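Local coordinates for N5-Carboxyaminoimidazole ribonucleotide synthetase (Staphylococcus aureus subsp. aureus, PDB 3ORQ), which catalyses the ATP-dependent conversion of 5-aminoimidazole ribonucleotide and hydrogencarbonate to N5-carboxyaminoimidazole ribonucleotide in purine biosynthesis, at residues Lys311-Met316 with His354-Thr359; Phe209-Glu214 with Gly279-Glu284; Ala285-Gln290 with Asn305-Leu310. All blocks are in the same frame, centred on the assembly; numbering follows the deposited sequence.

Contact 1 (Lys311-Met316 with His354-Thr359)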
loop_
_atom_site.group_PDB
_atom_site.type_symbol
_atom_site.label_atom_id
_atom_site.label_comp_id
_atom_site.label_asym_id
_atom_site.label_seq_id
_atom_site.Cartn_x
_atom_site.Cartn_y
_atom_site.Cartn_z
ATOM N N LYS A 311 2.631 13.344 8.098
ATOM C CA LYS A 311 2.262 13.419 9.490
ATOM C C LYS A 311 3.297 12.659 10.326
ATOM O O LYS A 311 3.780 11.601 9.889
ATOM C CB LYS A 311 0.873 12.789 9.667
ATOM C CG LYS A 311 0.163 13.222 10.945
ATOM C CD LYS A 311 -1.297 12.771 10.966
ATOM C CE LYS A 311 -1.914 13.073 12.380
ATOM N NZ LYS A 311 -3.273 12.532 12.478
ATOM N N PRO A 312 3.626 13.170 11.541
ATOM C CA PRO A 312 4.642 12.533 12.359
ATOM C C PRO A 312 4.106 11.194 12.810
ATOM O O PRO A 312 2.876 10.956 12.693
ATOM C CB PRO A 312 4.763 13.444 13.581
ATOM C CG PRO A 312 4.242 14.804 13.150
ATOM C CD PRO A 312 3.126 14.437 12.138
ATOM N N ALA A 313 4.996 10.327 13.333
ATOM C CA ALA A 313 4.633 8.936 13.506
ATOM C C ALA A 313 5.424 8.216 14.575
ATOM O O ALA A 313 6.563 8.547 14.860
ATOM C CB ALA A 313 4.732 8.183 12.153
ATOM N N VAL A 314 4.791 7.218 15.166
ATOM C CA VAL A 314 5.406 6.422 16.191
ATOM C C VAL A 314 5.142 5.001 15.770
ATOM O O VAL A 314 3.977 4.560 15.694
ATOM C CB VAL A 314 4.732 6.676 17.558
ATOM C CG1 VAL A 314 5.329 5.766 18.603
ATOM C CG2 VAL A 314 4.936 8.100 17.980
HETATM N N MSE A 315 6.197 4.282 15.443
HETATM C CA MSE A 315 5.984 2.943 14.948
HETATM C C MSE A 315 6.501 1.948 15.985
HETATM O O MSE A 315 7.595 2.139 16.528
HETATM C CB MSE A 315 6.753 2.769 13.654
HETATM C CG MSE A 315 6.614 1.347 13.095
HETATM SE SE MSE A 315 8.223 0.786 12.194
HETATM C CE MSE A 315 8.327 -0.902 13.069
HETATM N N MSE A 316 5.723 0.901 16.261
HETATM C CA MSE A 316 6.109 -0.138 17.239
HETATM C C MSE A 316 6.256 -1.449 16.498
HETATM O O MSE A 316 5.394 -1.791 15.693
HETATM C CB MSE A 316 5.040 -0.325 18.325
HETATM C CG MSE A 316 4.567 0.940 19.010
HETATM SE SE MSE A 316 5.990 1.819 19.990
HETATM C CE MSE A 316 6.315 0.482 21.358
ATOM N N HIS A 354 3.972 -5.006 12.582
ATOM C CA HIS A 354 4.241 -3.732 13.230
ATOM C C HIS A 354 2.979 -2.867 13.170
ATOM O O HIS A 354 1.991 -3.166 12.468
ATOM C CB HIS A 354 5.443 -3.019 12.592
ATOM C CG HIS A 354 5.186 -2.536 11.185
ATOM N ND1 HIS A 354 5.457 -3.300 10.071
ATOM C CD2 HIS A 354 4.698 -1.356 10.721
ATOM C CE1 HIS A 354 5.140 -2.620 8.977
ATOM N NE2 HIS A 354 4.655 -1.442 9.347
HETATM N N MSE A 355 3.018 -1.785 13.925
HETATM C CA MSE A 355 1.938 -0.855 13.933
HETATM C C MSE A 355 2.513 0.548 13.782
HETATM O O MSE A 355 3.603 0.856 14.272
HETATM C CB MSE A 355 1.102 -0.997 15.217
HETATM C CG MSE A 355 1.877 -1.020 16.507
HETATM SE SE MSE A 355 0.627 -1.132 18.022
HETATM C CE MSE A 355 -0.380 -2.499 17.390
ATOM N N THR A 356 1.783 1.387 13.083
ATOM C CA THR A 356 2.234 2.737 12.873
ATOM C C THR A 356 1.117 3.665 13.284
ATOM O O THR A 356 -0.003 3.621 12.712
ATOM C CB THR A 356 2.552 2.977 11.405
ATOM O OG1 THR A 356 3.651 2.131 11.040
ATOM C CG2 THR A 356 2.926 4.460 11.154
ATOM N N VAL A 357 1.431 4.502 14.257
ATOM C CA VAL A 357 0.478 5.429 14.807
ATOM C C VAL A 357 0.807 6.834 14.316
ATOM O O VAL A 357 1.784 7.423 14.706
ATOM C CB VAL A 357 0.510 5.375 16.339
ATOM C CG1 VAL A 357 -0.649 6.104 16.908
ATOM C CG2 VAL A 357 0.528 3.890 16.848
ATOM N N LEU A 358 -0.030 7.374 13.462
ATOM C CA LEU A 358 0.174 8.738 13.006
ATOM C C LEU A 358 -0.285 9.641 14.109
ATOM O O LEU A 358 -1.314 9.383 14.717
ATOM C CB LEU A 358 -0.622 9.006 11.731
ATOM C CG LEU A 358 -0.223 8.145 10.516
ATOM C CD1 LEU A 358 -1.070 8.516 9.278
ATOM C CD2 LEU A 358 1.277 8.317 10.223
ATOM N N THR A 359 0.482 10.690 14.389
ATOM C CA THR A 359 0.168 11.538 15.554
ATOM C C THR A 359 0.666 12.978 15.382
ATOM O O THR A 359 1.722 13.208 14.785
ATOM C CB THR A 359 0.800 10.938 16.831
ATOM O OG1 THR A 359 0.424 11.694 17.998
ATOM C CG2 THR A 359 2.318 10.907 16.707
#
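V314 and V357 pair across two neighbouring antiparallel strands in the large sheet that runs on from the ATP-grasp domain into the C-terminal domain; the axes of strands 313-316 and 354-358 run at 165°, N to C. Backbone bonds come first. V314 N gives to V357 O at 3.0 Å and V357 N returns to V314 O at 2.9 Å; M316 and M355 form the next hydrogen-bonded pair in the same reciprocal way. Beyond the strand end, T359 N reaches P312 O at 2.9 Å, lying above that carbonyl plane by 38°. In the non-hydrogen-bonded pairs, A313 with L358 and M315 with T356, CA-H groups of A313 and M315 point at V357 O and M355 O.

Apolar contacts divide between two faces. On that of A313 and L358, A313 CB meets L358 CD2 at 4.0 Å, and helix 282-285 covers both through A285. On that of V314 and M316, M316 CB touches M355 CG at 3.7 Å, while V314 CG2 meets the methyl of T359; V314 and M316 are covered by helix 362-372. T359 OG1 is bonded to T365 and D361 N of that region.

Selenium, ring and charge complete the contact. K311 runs extended past L358 CB to a salt bridge with E308 of the second subunit. The H354 ring, stacked on H339 and bonded to Y341, has T356 OG1 at its edge. M315, M316 and M355 are selenomethionines. M315 leaves with CG anti to the backbone N (chi1 178°), then bends to meet H354 at about a right angle, bringing M315 CE 3.6 Å from H354 CB.

Contact 2 (Phe209-Glu214 with Gly279-Glu284)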
loop_
_atom_site.group_PDB
_atom_site.type_symbol
_atom_site.label_atom_id
_atom_site.label_comp_id
_atom_site.label_asym_id
_atom_site.label_seq_id
_atom_site.Cartn_x
_atom_site.Cartn_y
_atom_site.Cartn_z
ATOM N N PHE A 209 16.646 11.193 0.496
ATOM C CA PHE A 209 16.739 10.921 1.908
ATOM C C PHE A 209 15.353 11.000 2.540
ATOM O O PHE A 209 14.643 11.987 2.345
ATOM C CB PHE A 209 17.654 11.955 2.595
ATOM C CG PHE A 209 19.081 11.901 2.159
ATOM C CD1 PHE A 209 19.527 12.694 1.106
ATOM C CD2 PHE A 209 20.002 11.088 2.837
ATOM C CE1 PHE A 209 20.891 12.683 0.714
ATOM C CE2 PHE A 209 21.368 11.049 2.444
ATOM C CZ PHE A 209 21.802 11.862 1.384
ATOM N N PHE A 210 14.988 9.977 3.296
ATOM C CA PHE A 210 13.808 10.005 4.130
ATOM C C PHE A 210 14.096 10.827 5.389
ATOM O O PHE A 210 15.253 11.081 5.711
ATOM C CB PHE A 210 13.418 8.539 4.502
ATOM C CG PHE A 210 12.790 7.795 3.343
ATOM C CD1 PHE A 210 13.586 7.319 2.305
ATOM C CD2 PHE A 210 11.394 7.641 3.250
ATOM C CE1 PHE A 210 12.998 6.677 1.193
ATOM C CE2 PHE A 210 10.801 7.011 2.124
ATOM C CZ PHE A 210 11.593 6.530 1.111
ATOM N N PRO A 211 13.041 11.273 6.090
ATOM C CA PRO A 211 13.231 11.969 7.379
ATOM C C PRO A 211 14.050 11.127 8.370
ATOM O O PRO A 211 13.859 9.917 8.475
ATOM C CB PRO A 211 11.790 12.131 7.916
ATOM C CG PRO A 211 10.826 11.606 6.768
ATOM C CD PRO A 211 11.671 11.459 5.535
ATOM N N LEU A 212 14.943 11.777 9.113
ATOM C CA LEU A 212 15.713 11.128 10.174
ATOM C C LEU A 212 14.775 10.484 11.165
ATOM O O LEU A 212 13.759 11.050 11.539
ATOM C CB LEU A 212 16.593 12.151 10.874
ATOM C CG LEU A 212 17.698 11.571 11.741
ATOM C CD1 LEU A 212 18.857 10.894 10.915
ATOM C CD2 LEU A 212 18.210 12.662 12.758
ATOM N N GLN A 213 15.092 9.265 11.565
ATOM C CA GLN A 213 14.211 8.532 12.433
ATOM C C GLN A 213 14.921 8.184 13.738
ATOM O O GLN A 213 16.138 7.976 13.762
ATOM C CB GLN A 213 13.606 7.293 11.723
ATOM C CG GLN A 213 14.534 6.456 10.889
ATOM C CD GLN A 213 14.188 6.396 9.399
ATOM O OE1 GLN A 213 13.334 7.112 8.881
ATOM N NE2 GLN A 213 14.904 5.542 8.703
ATOM N N GLU A 214 14.161 8.183 14.829
ATOM C CA GLU A 214 14.714 7.969 16.154
ATOM C C GLU A 214 14.265 6.589 16.680
ATOM O O GLU A 214 13.085 6.246 16.660
ATOM C CB GLU A 214 14.247 9.076 17.098
ATOM C CG GLU A 214 14.581 8.809 18.535
ATOM C CD GLU A 214 13.916 9.766 19.514
ATOM O OE1 GLU A 214 13.884 9.411 20.724
ATOM O OE2 GLU A 214 13.438 10.838 19.089
ATOM N N GLY A 279 12.313 1.918 8.848
ATOM C CA GLY A 279 11.724 2.708 7.747
ATOM C C GLY A 279 10.282 2.383 7.460
ATOM O O GLY A 279 9.676 2.976 6.541
ATOM N N HIS A 280 9.722 1.416 8.188
ATOM C CA HIS A 280 8.369 0.933 7.871
ATOM C C HIS A 280 7.299 2.012 7.985
ATOM O O HIS A 280 6.327 1.991 7.183
ATOM C CB HIS A 280 7.974 -0.308 8.631
ATOM C CG HIS A 280 8.837 -1.489 8.325
ATOM N ND1 HIS A 280 9.655 -1.544 7.221
ATOM C CD2 HIS A 280 9.067 -2.630 9.015
ATOM C CE1 HIS A 280 10.335 -2.675 7.227
ATOM N NE2 HIS A 280 9.989 -3.358 8.300
ATOM N N TYR A 281 7.538 2.997 8.885
ATOM C CA TYR A 281 6.563 4.047 9.170
ATOM C C TYR A 281 6.237 4.820 7.868
ATOM O O TYR A 281 5.138 5.411 7.721
ATOM C CB TYR A 281 7.096 5.007 10.236
ATOM C CG TYR A 281 8.161 5.886 9.629
ATOM C CD1 TYR A 281 9.466 5.417 9.500
ATOM C CD2 TYR A 281 7.831 7.101 9.044
ATOM C CE1 TYR A 281 10.417 6.156 8.863
ATOM C CE2 TYR A 281 8.817 7.880 8.418
ATOM C CZ TYR A 281 10.106 7.389 8.319
ATOM O OH TYR A 281 11.106 8.110 7.692
ATOM N N SER A 282 7.195 4.848 6.931
ATOM C CA SER A 282 7.082 5.704 5.731
ATOM C C SER A 282 5.930 5.254 4.839
ATOM O O SER A 282 5.444 5.999 3.954
ATOM C CB SER A 282 8.389 5.667 4.923
ATOM O OG SER A 282 8.670 4.354 4.479
ATOM N N ILE A 283 5.469 4.030 5.058
ATOM C CA ILE A 283 4.282 3.585 4.303
ATOM C C ILE A 283 3.106 4.491 4.619
ATOM O O ILE A 283 2.445 4.941 3.732
ATOM C CB ILE A 283 3.915 2.145 4.577
ATOM C CG1 ILE A 283 4.920 1.234 3.912
ATOM C CG2 ILE A 283 2.531 1.824 4.003
ATOM C CD1 ILE A 283 4.953 -0.181 4.548
ATOM N N GLU A 284 2.821 4.739 5.889
ATOM C CA GLU A 284 1.660 5.595 6.190
ATOM C C GLU A 284 1.988 7.089 6.233
ATOM O O GLU A 284 1.131 7.935 5.903
ATOM C CB GLU A 284 1.027 5.193 7.520
ATOM C CG GLU A 284 0.207 3.867 7.478
ATOM C CD GLU A 284 1.113 2.671 7.511
ATOM O OE1 GLU A 284 2.299 2.884 7.823
ATOM O OE2 GLU A 284 0.672 1.542 7.186
#
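F210 opens the contact by laying its ring beside S282, at the turn that leads into the short helix: F210 CE2 is 3.9 Å from S282 CB, which approaches the ring obliquely. CG of F210 stands anti to the carbonyl carbon (chi1 -74°), and from there the ring is carried toward S282. F210 CB lies 4.0 Å from Y281 OH. I307 packs on the same phenyl group. P211 comes next along strand 207-218. Its CG touches Y281 OH at 3.6 Å, and P211 O is 3.4 Å from the same hydroxyl, while V227 of the neighbouring strand also packs on P211.

Q213 brings its side chain to Y281. It bends at chi2 and meets Y281 at about a right angle, the amide plane turned 71° from the phenol ring. The amide oxygen as modelled, OE1, stands at the ring edge, 2.7 Å from Y281 OH, but the amide is probably turned over, which leaves the assignment of this oxygen and the NH2 doubtful.

The second segment has its own brace. G279 to S282 form a type I turn, and G279 O takes both S282 N and S282 OG, the latter at 2.7 Å and nearly along the C=O axis. S282 OG is bonded in turn to Q290 N, and S282 CB lies over one face of the Y281 ring, toward its rim.

Chemically, this is a buried joint of the ATP-grasp domain centred on the phenol OH, with the P211 carbonyl and the Q213 amide close by; with the amide reversed, hydrogen bonds from it to both are possible.

Contact 3 (Ala285-Gln290 with Asn305-Leu310)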
loop_
_atom_site.group_PDB
_atom_site.type_symbol
_atom_site.label_atom_id
_atom_site.label_comp_id
_atom_site.label_asym_id
_atom_site.label_seq_id
_atom_site.Cartn_x
_atom_site.Cartn_y
_atom_site.Cartn_z
ATOM N N ALA A 285 3.211 7.418 6.641
ATOM C CA ALA A 285 3.547 8.810 7.048
ATOM C C ALA A 285 4.153 9.688 5.961
ATOM O O ALA A 285 4.140 10.916 6.090
ATOM C CB ALA A 285 4.446 8.779 8.250
ATOM N N CYS A 286 4.638 9.086 4.880
ATOM C CA CYS A 286 5.380 9.858 3.825
ATOM C C CYS A 286 4.639 9.793 2.530
ATOM O O CYS A 286 3.760 8.939 2.357
ATOM C CB CYS A 286 6.810 9.303 3.604
ATOM S SG CYS A 286 7.899 9.454 5.041
ATOM N N ASP A 287 5.015 10.652 1.593
ATOM C CA ASP A 287 4.357 10.633 0.289
ATOM C C ASP A 287 4.914 9.512 -0.594
ATOM O O ASP A 287 4.346 9.205 -1.664
ATOM C CB ASP A 287 4.464 12.006 -0.401
ATOM C CG ASP A 287 5.890 12.573 -0.403
ATOM O OD1 ASP A 287 6.799 11.970 0.215
ATOM O OD2 ASP A 287 6.113 13.636 -1.023
ATOM N N TYR A 288 6.038 8.927 -0.165
ATOM C CA TYR A 288 6.635 7.734 -0.800
ATOM C C TYR A 288 7.113 6.846 0.347
ATOM O O TYR A 288 7.550 7.357 1.376
ATOM C CB TYR A 288 7.864 8.071 -1.631
ATOM C CG TYR A 288 7.629 9.041 -2.796
ATOM C CD1 TYR A 288 7.787 10.423 -2.599
ATOM C CD2 TYR A 288 7.293 8.581 -4.066
ATOM C CE1 TYR A 288 7.593 11.333 -3.616
ATOM C CE2 TYR A 288 7.052 9.506 -5.131
ATOM C CZ TYR A 288 7.221 10.883 -4.870
ATOM O OH TYR A 288 7.039 11.816 -5.867
ATOM N N SER A 289 7.053 5.526 0.185
ATOM C CA SER A 289 7.616 4.650 1.219
ATOM C C SER A 289 8.976 4.170 0.778
ATOM O O SER A 289 9.322 4.288 -0.377
ATOM C CB SER A 289 6.699 3.437 1.497
ATOM O OG SER A 289 6.963 2.386 0.572
ATOM N N GLN A 290 9.719 3.566 1.687
ATOM C CA GLN A 290 11.065 3.114 1.368
ATOM C C GLN A 290 11.035 1.975 0.372
ATOM O O GLN A 290 12.027 1.720 -0.319
ATOM C CB GLN A 290 11.830 2.739 2.648
ATOM C CG GLN A 290 11.179 1.700 3.518
ATOM C CD GLN A 290 12.115 1.108 4.554
ATOM O OE1 GLN A 290 11.665 0.453 5.497
ATOM N NE2 GLN A 290 13.410 1.294 4.370
ATOM N N ASN A 305 13.004 14.049 -5.650
ATOM C CA ASN A 305 14.135 14.778 -5.093
ATOM C C ASN A 305 14.069 14.885 -3.596
ATOM O O ASN A 305 15.105 14.914 -2.943
ATOM C CB ASN A 305 14.240 16.177 -5.722
ATOM C CG ASN A 305 14.614 16.113 -7.211
ATOM O OD1 ASN A 305 14.053 16.835 -8.037
ATOM N ND2 ASN A 305 15.545 15.205 -7.557
ATOM N N SER A 306 12.861 14.949 -3.042
ATOM C CA SER A 306 12.741 14.940 -1.590
ATOM C C SER A 306 11.587 14.078 -1.145
ATOM O O SER A 306 10.704 13.759 -1.930
ATOM C CB SER A 306 12.609 16.374 -1.025
ATOM O OG SER A 306 11.317 16.866 -1.309
ATOM N N ILE A 307 11.605 13.687 0.121
ATOM C CA ILE A 307 10.497 12.961 0.706
ATOM C C ILE A 307 9.801 13.813 1.764
ATOM O O ILE A 307 10.466 14.485 2.562
ATOM C CB ILE A 307 10.960 11.608 1.265
ATOM C CG1 ILE A 307 11.337 10.701 0.083
ATOM C CG2 ILE A 307 9.812 10.922 2.014
ATOM C CD1 ILE A 307 12.593 10.034 0.326
ATOM N N GLU A 308 8.468 13.825 1.741
ATOM C CA GLU A 308 7.730 14.678 2.673
ATOM C C GLU A 308 7.193 13.829 3.771
ATOM O O GLU A 308 6.590 12.801 3.501
ATOM C CB GLU A 308 6.553 15.392 2.009
ATOM C CG GLU A 308 6.917 16.657 1.306
ATOM C CD GLU A 308 5.703 17.471 0.855
ATOM O OE1 GLU A 308 5.822 18.127 -0.218
ATOM O OE2 GLU A 308 4.651 17.473 1.564
ATOM N N LEU A 309 7.378 14.258 5.007
ATOM C CA LEU A 309 6.635 13.657 6.119
ATOM C C LEU A 309 5.254 14.347 6.211
ATOM O O LEU A 309 5.154 15.514 6.651
ATOM C CB LEU A 309 7.443 13.770 7.424
ATOM C CG LEU A 309 6.859 13.169 8.702
ATOM C CD1 LEU A 309 6.797 11.668 8.634
ATOM C CD2 LEU A 309 7.748 13.576 9.829
ATOM N N LEU A 310 4.203 13.660 5.795
ATOM C CA LEU A 310 2.807 14.198 5.805
ATOM C C LEU A 310 2.236 14.275 7.239
ATOM O O LEU A 310 1.471 15.176 7.578
ATOM C CB LEU A 310 1.915 13.330 4.916
ATOM C CG LEU A 310 2.418 13.194 3.467
ATOM C CD1 LEU A 310 1.583 12.209 2.627
ATOM C CD2 LEU A 310 2.504 14.595 2.768
HETATM O O HOH W 1 7.935 14.625 -2.396
#
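The Y288 ring is approached obliquely by I307 CG1 and S306 O, with a water in its plane at the edge, and H337 of the second subunit meets it with planes at about 30°. The other flat group is the D287 carboxylate. E308 N comes to D287 OD1 at 2.9 Å from above the carboxylate plane, 40° out of it, and E308 CB sits 3.5 Å from D287 OD2. The D287 and E308 side chains cross at about a right angle.

Together the segments make an isolated beta bridge, C286 with L309, between the two loops that flank helix 290-298, the second of which leads into strand 313-319. L310 N donates to A285 O at 2.8 Å. D287 N reaches E308 O in its carbonyl plane at 3.3 Å, and the CA-H of C286 points at the same oxygen. E308 thus exchanges bonds with D287, through the backbone carbonyl and the backbone N. The two carboxylates, close enough to repel if both are charged, are probably eased by the salt bridge of E308 to K311 of the second subunit.

Aliphatic groups fill in around the bridge. CB of L309 points away from 285-290, but its chain turns back (chi2 67°) to set L309 CD1 3.7 Å from A285 CB. C286 CB touches I307 CG2 at 3.8 Å. L310 lays CD1 near the backbone of C286 and D287, and packs on L310 of the second subunit, placing this joint at the interface with that subunit. The water at the Y288 edge, unusually close to D287 OD2, donates to S306 O at 2.9 Å.

In the fold
From the N terminus, contact 2 closes first: strands 221-227, 252-261 and 266-272 and helix 234-245 lie in the long loop between its segments. Contact 3 then closes a short loop around helix 290-298, and contact 1 a third, holding helix 320-326 and strand 338-340. The three follow in series, none nesting or crossing. Contacts 1 and 2 reach the same eight-stranded sheet, the first through strands 313-319 and 351-358, the second through strand 207-218. The turn and short helix of 279-285 link all three: H280 packs on H354 and M315, A285 on A313 and L358, and S282 meets Q290. Contacts 1 and 3 also touch the second subunit.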